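PDB 2GFI: phytase from Debaryomyces castellii, which probably hydrolyses phytate (inositol hexakisphosphate), starting at the 3-phosphate, as a histidine acid phosphatase. Local coordinates for residues A[53-66]-A[140-152]. Numbering follows the deposited sequence.
Sequences TDIPDQCTLEQVQL and HGIAFRTKYGELF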
loop_
_atom_site.group_PDB
_atom_site.type_symbol
_atom_site.label_atom_id
_atom_site.label_comp_id
_atom_site.label_asym_id
_atom_site.label_seq_id
_atom_site.Cartn_x
_atom_site.Cartn_y
_atom_site.Cartn_z
ATOM N N THR A 53 20.066 0.352 1.811
ATOM C CA THR A 53 20.820 -0.684 1.098
ATOM C C THR A 53 21.675 -0.017 0.054
ATOM O O THR A 53 22.573 -0.660 -0.478
ATOM C CB THR A 53 19.916 -1.730 0.440
ATOM O OG1 THR A 53 18.934 -1.075 -0.382
ATOM C CG2 THR A 53 19.122 -2.484 1.492
ATOM N N ASP A 54 21.363 1.255 -0.244
ATOM C CA ASP A 54 22.235 2.126 -1.031
ATOM C C ASP A 54 23.681 2.071 -0.571
ATOM O O ASP A 54 23.961 1.968 0.623
ATOM C CB ASP A 54 21.858 3.584 -0.827
ATOM C CG ASP A 54 20.553 3.964 -1.470
ATOM O OD1 ASP A 54 19.686 3.107 -1.707
ATOM O OD2 ASP A 54 20.314 5.144 -1.758
ATOM N N ILE A 55 24.610 2.220 -1.513
ATOM C CA ILE A 55 26.006 2.422 -1.102
ATOM C C ILE A 55 26.064 3.763 -0.419
ATOM O O ILE A 55 25.511 4.727 -0.940
ATOM C CB ILE A 55 26.953 2.324 -2.298
ATOM C CG1 ILE A 55 26.624 1.030 -3.065
ATOM C CG2 ILE A 55 28.477 2.342 -1.813
ATOM C CD1 ILE A 55 26.729 -0.280 -2.170
ATOM N N PRO A 56 26.671 3.831 0.771
ATOM C CA PRO A 56 26.706 5.075 1.494
ATOM C C PRO A 56 27.374 6.163 0.667
ATOM O O PRO A 56 28.305 5.887 -0.077
ATOM C CB PRO A 56 27.552 4.725 2.732
ATOM C CG PRO A 56 27.355 3.271 2.877
ATOM C CD PRO A 56 27.356 2.761 1.515
ATOM N N ASP A 57 26.870 7.384 0.798
ATOM C CA ASP A 57 27.542 8.585 0.299
ATOM C C ASP A 57 29.010 8.628 0.669
ATOM O O ASP A 57 29.374 8.315 1.807
ATOM C CB ASP A 57 26.842 9.839 0.852
ATOM C CG ASP A 57 25.406 9.955 0.375
ATOM O OD1 ASP A 57 25.011 9.206 -0.571
ATOM O OD2 ASP A 57 24.586 10.766 0.898
ATOM N N GLN A 58 29.842 9.020 -0.293
ATOM C CA GLN A 58 31.307 9.068 -0.097
ATOM C C GLN A 58 31.910 7.666 -0.096
ATOM O O GLN A 58 33.047 7.480 0.341
ATOM C CB GLN A 58 31.714 9.781 1.229
ATOM C CG GLN A 58 30.986 11.121 1.566
ATOM C CD GLN A 58 31.333 12.246 0.605
ATOM O OE1 GLN A 58 30.514 12.610 -0.269
ATOM N NE2 GLN A 58 32.557 12.806 0.752
ATOM N N CYS A 59 31.151 6.667 -0.535
ATOM C CA CYS A 59 31.680 5.310 -0.647
ATOM C C CYS A 59 31.615 4.905 -2.078
ATOM O O CYS A 59 30.695 5.282 -2.796
ATOM C CB CYS A 59 30.943 4.296 0.226
ATOM S SG CYS A 59 31.241 4.562 1.972
ATOM N N THR A 60 32.626 4.162 -2.487
ATOM C CA THR A 60 32.742 3.733 -3.851
ATOM C C THR A 60 32.789 2.227 -3.867
ATOM O O THR A 60 33.589 1.609 -3.144
ATOM C CB THR A 60 33.993 4.360 -4.501
ATOM O OG1 THR A 60 33.840 5.788 -4.456
ATOM C CG2 THR A 60 34.015 4.067 -6.022
ATOM N N LEU A 61 31.876 1.660 -4.653
ATOM C CA LEU A 61 31.816 0.229 -4.886
ATOM C C LEU A 61 33.149 -0.315 -5.385
ATOM O O LEU A 61 33.716 0.203 -6.346
ATOM C CB LEU A 61 30.721 -0.101 -5.924
ATOM C CG LEU A 61 29.389 -0.558 -5.358
ATOM C CD1 LEU A 61 28.427 -0.690 -6.476
ATOM C CD2 LEU A 61 29.539 -1.869 -4.580
ATOM N N GLU A 62 33.601 -1.392 -4.763
ATOM C CA GLU A 62 34.811 -2.078 -5.204
ATOM C C GLU A 62 34.528 -3.475 -5.709
ATOM O O GLU A 62 35.142 -3.906 -6.673
ATOM C CB GLU A 62 35.830 -2.145 -4.081
ATOM C CG GLU A 62 36.452 -0.806 -3.748
ATOM C CD GLU A 62 37.395 -0.946 -2.583
ATOM O OE1 GLU A 62 36.942 -1.369 -1.520
ATOM O OE2 GLU A 62 38.599 -0.665 -2.739
ATOM N N GLN A 63 33.583 -4.169 -5.071
ATOM C CA GLN A 63 33.274 -5.551 -5.413
ATOM C C GLN A 63 31.882 -5.950 -4.902
ATOM O O GLN A 63 31.395 -5.412 -3.910
ATOM C CB GLN A 63 34.347 -6.463 -4.821
ATOM C CG GLN A 63 34.317 -7.923 -5.270
ATOM C CD GLN A 63 35.328 -8.740 -4.528
ATOM O OE1 GLN A 63 36.472 -8.285 -4.320
ATOM N NE2 GLN A 63 34.930 -9.918 -4.084
ATOM N N VAL A 64 31.248 -6.895 -5.583
ATOM C CA VAL A 64 30.036 -7.503 -5.072
ATOM C C VAL A 64 30.075 -8.993 -5.348
ATOM O O VAL A 64 30.509 -9.413 -6.410
ATOM C CB VAL A 64 28.755 -6.837 -5.677
ATOM C CG1 VAL A 64 28.690 -7.051 -7.218
ATOM C CG2 VAL A 64 27.487 -7.272 -4.929
ATOM N N GLN A 65 29.644 -9.778 -4.362
ATOM C CA GLN A 65 29.429 -11.203 -4.514
ATOM C C GLN A 65 27.964 -11.474 -4.235
ATOM O O GLN A 65 27.396 -10.984 -3.272
ATOM C CB GLN A 65 30.324 -12.003 -3.573
ATOM C CG GLN A 65 31.773 -11.459 -3.475
ATOM C CD GLN A 65 32.610 -12.183 -2.466
ATOM O OE1 GLN A 65 32.110 -13.037 -1.767
ATOM N NE2 GLN A 65 33.902 -11.849 -2.390
ATOM N N LEU A 66 27.353 -12.198 -5.155
ATOM C CA LEU A 66 26.029 -12.689 -5.055
ATOM C C LEU A 66 26.070 -14.218 -4.894
ATOM O O LEU A 66 26.711 -14.941 -5.674
ATOM C CB LEU A 66 25.251 -12.313 -6.308
ATOM C CG LEU A 66 23.883 -13.001 -6.402
ATOM C CD1 LEU A 66 22.947 -12.583 -5.227
ATOM C CD2 LEU A 66 23.234 -12.728 -7.767
ATOM N N HIS A 140 15.716 -9.697 -10.775
ATOM C CA HIS A 140 16.836 -9.572 -9.876
ATOM C C HIS A 140 18.108 -9.171 -10.659
ATOM O O HIS A 140 18.811 -8.252 -10.266
ATOM C CB HIS A 140 17.079 -10.865 -9.077
ATOM C CG HIS A 140 18.175 -10.737 -8.055
ATOM N ND1 HIS A 140 18.730 -11.819 -7.408
ATOM C CD2 HIS A 140 18.842 -9.645 -7.599
ATOM C CE1 HIS A 140 19.675 -11.403 -6.579
ATOM N NE2 HIS A 140 19.755 -10.083 -6.664
ATOM N N GLY A 141 18.391 -9.863 -11.753
ATOM C CA GLY A 141 19.518 -9.529 -12.606
ATOM C C GLY A 141 19.462 -8.071 -13.027
ATOM O O GLY A 141 20.440 -7.378 -12.893
ATOM N N ILE A 142 18.309 -7.597 -13.504
ATOM C CA ILE A 142 18.148 -6.207 -13.906
ATOM C C ILE A 142 18.506 -5.254 -12.775
ATOM O O ILE A 142 19.243 -4.311 -12.966
ATOM C CB ILE A 142 16.685 -5.937 -14.347
ATOM C CG1 ILE A 142 16.291 -6.756 -15.589
ATOM C CG2 ILE A 142 16.426 -4.434 -14.511
ATOM C CD1 ILE A 142 14.774 -6.565 -16.017
ATOM N N ALA A 143 17.947 -5.511 -11.600
ATOM C CA ALA A 143 18.090 -4.673 -10.431
ATOM C C ALA A 143 19.537 -4.666 -10.022
ATOM O O ALA A 143 20.077 -3.659 -9.554
ATOM C CB ALA A 143 17.216 -5.223 -9.274
ATOM N N PHE A 144 20.141 -5.836 -10.144
ATOM C CA PHE A 144 21.499 -6.020 -9.739
ATOM C C PHE A 144 22.403 -5.224 -10.683
ATOM O O PHE A 144 23.318 -4.571 -10.234
ATOM C CB PHE A 144 21.838 -7.511 -9.745
ATOM C CG PHE A 144 23.126 -7.852 -9.028
ATOM C CD1 PHE A 144 23.106 -8.279 -7.689
ATOM C CD2 PHE A 144 24.368 -7.797 -9.700
ATOM C CE1 PHE A 144 24.288 -8.645 -7.031
ATOM C CE2 PHE A 144 25.534 -8.176 -9.052
ATOM C CZ PHE A 144 25.489 -8.592 -7.722
ATOM N N ARG A 145 22.154 -5.276 -11.989
ATOM C CA ARG A 145 22.906 -4.443 -12.905
ATOM C C ARG A 145 22.717 -2.986 -12.555
ATOM O O ARG A 145 23.686 -2.246 -12.510
ATOM C CB ARG A 145 22.533 -4.672 -14.369
ATOM C CG ARG A 145 23.186 -3.630 -15.306
ATOM C CD ARG A 145 24.739 -3.644 -15.415
ATOM N NE ARG A 145 24.950 -4.553 -16.480
ATOM C CZ ARG A 145 25.346 -4.306 -17.699
ATOM N NH1 ARG A 145 25.813 -3.136 -18.106
ATOM N NH2 ARG A 145 25.309 -5.328 -18.502
ATOM N N THR A 146 21.471 -2.574 -12.318
ATOM C CA THR A 146 21.197 -1.176 -11.957
ATOM C C THR A 146 22.019 -0.720 -10.753
ATOM O O THR A 146 22.571 0.339 -10.790
ATOM C CB THR A 146 19.703 -0.925 -11.690
ATOM O OG1 THR A 146 18.973 -1.082 -12.895
ATOM C CG2 THR A 146 19.479 0.542 -11.392
ATOM N N LYS A 147 22.113 -1.541 -9.709
ATOM C CA LYS A 147 22.875 -1.214 -8.517
ATOM C C LYS A 147 24.395 -1.306 -8.663
ATOM O O LYS A 147 25.137 -0.415 -8.200
ATOM C CB LYS A 147 22.437 -2.097 -7.338
ATOM C CG LYS A 147 22.970 -1.538 -6.019
ATOM C CD LYS A 147 22.420 -2.209 -4.774
ATOM C CE LYS A 147 23.092 -1.648 -3.510
ATOM N NZ LYS A 147 22.658 -2.388 -2.268
ATOM N N TYR A 148 24.848 -2.406 -9.262
ATOM C CA TYR A 148 26.261 -2.789 -9.202
ATOM C C TYR A 148 27.021 -2.665 -10.502
ATOM O O TYR A 148 28.217 -2.868 -10.519
ATOM C CB TYR A 148 26.417 -4.215 -8.686
ATOM C CG TYR A 148 25.880 -4.405 -7.286
ATOM C CD1 TYR A 148 26.556 -3.882 -6.182
ATOM C CD2 TYR A 148 24.689 -5.119 -7.062
ATOM C CE1 TYR A 148 26.055 -4.066 -4.891
ATOM C CE2 TYR A 148 24.200 -5.321 -5.794
ATOM C CZ TYR A 148 24.871 -4.785 -4.708
ATOM O OH TYR A 148 24.372 -4.974 -3.433
ATOM N N GLY A 149 26.313 -2.342 -11.573
ATOM C CA GLY A 149 26.861 -2.339 -12.918
ATOM C C GLY A 149 28.029 -1.387 -13.185
ATOM O O GLY A 149 28.744 -1.582 -14.160
ATOM N N GLU A 150 28.226 -0.363 -12.353
ATOM C CA GLU A 150 29.407 0.497 -12.495
ATOM C C GLU A 150 30.671 -0.349 -12.328
ATOM O O GLU A 150 31.745 0.036 -12.800
ATOM C CB GLU A 150 29.421 1.617 -11.451
ATOM C CG GLU A 150 29.761 1.142 -10.043
ATOM C CD GLU A 150 29.373 2.165 -8.994
ATOM O OE1 GLU A 150 28.174 2.512 -8.895
ATOM O OE2 GLU A 150 30.277 2.648 -8.288
ATOM N N LEU A 151 30.529 -1.489 -11.646
ATOM C CA LEU A 151 31.628 -2.417 -11.382
ATOM C C LEU A 151 31.864 -3.333 -12.578
ATOM O O LEU A 151 32.831 -4.082 -12.601
ATOM C CB LEU A 151 31.309 -3.298 -10.174
ATOM C CG LEU A 151 31.475 -2.774 -8.749
ATOM C CD1 LEU A 151 31.273 -3.932 -7.768
ATOM C CD2 LEU A 151 32.814 -2.098 -8.535
ATOM N N PHE A 152 30.968 -3.301 -13.550
ATOM C CA PHE A 152 31.076 -4.195 -14.678
ATOM C C PHE A 152 31.754 -3.449 -15.819
ATOM O O PHE A 152 31.326 -2.348 -16.194
ATOM C CB PHE A 152 29.697 -4.689 -15.109
ATOM C CG PHE A 152 29.715 -5.651 -16.304
ATOM C CD1 PHE A 152 30.373 -6.877 -16.236
ATOM C CD2 PHE A 152 29.011 -5.345 -17.460
ATOM C CE1 PHE A 152 30.361 -7.747 -17.318
ATOM C CE2 PHE A 152 28.986 -6.218 -18.537
ATOM C CZ PHE A 152 29.659 -7.410 -18.474
HETATM O O HOH W 1 32.838 1.691 -8.162
HETATM O O HOH W 2 29.976 3.385 -5.837
#
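Strand 59-66, carrying Leu61, Val64 and Leu66, runs nearly antiparallel to helix 140-148, the two axes 163° apart and 10.9 Å at closest approach. Val64 sits where two rings meet. Its CG2 lies over one face of the Tyr148 ring in a CH-pi contact, 3.6 Å from the centroid, while CG1, set between backbone N and carbonyl carbon (chi1 63°), reaches both Phe144 CZ and Leu151 CD1. Lys147 CG covers the other face of Tyr148, Leu61 CD2 comes in at the ring's edge, and Tyr148 OH is hydrogen-bonded to Glu378 OE2. With an alanine in place of Tyr148, Val64 CG2 would probably lose the face it rests on, a gap would open beside Leu61, and Glu378 would be left without the phenol. Further along, Leu66 CD1 meets the edge of His140 at CE1, 3.7 Å away. The helix thus packs on one side of the mixed sheet of the histidine phosphatase fold, in which the strand pairs with 326-331 and 374-382; a classic beta bulge at Glu62 and Gln63 faces Lys379. Leu151 CD1 rests 3.5 Å from Gln63 CA at this bulge. Extended throughout, Lys147 sends NZ to Thr53 O in a very short 2.5 Å hydrogen bond and also forms a salt bridge with Glu378. Two waters tie Glu150 OE2 to the backbone of Leu61, one donating to its O, the other accepting from its N.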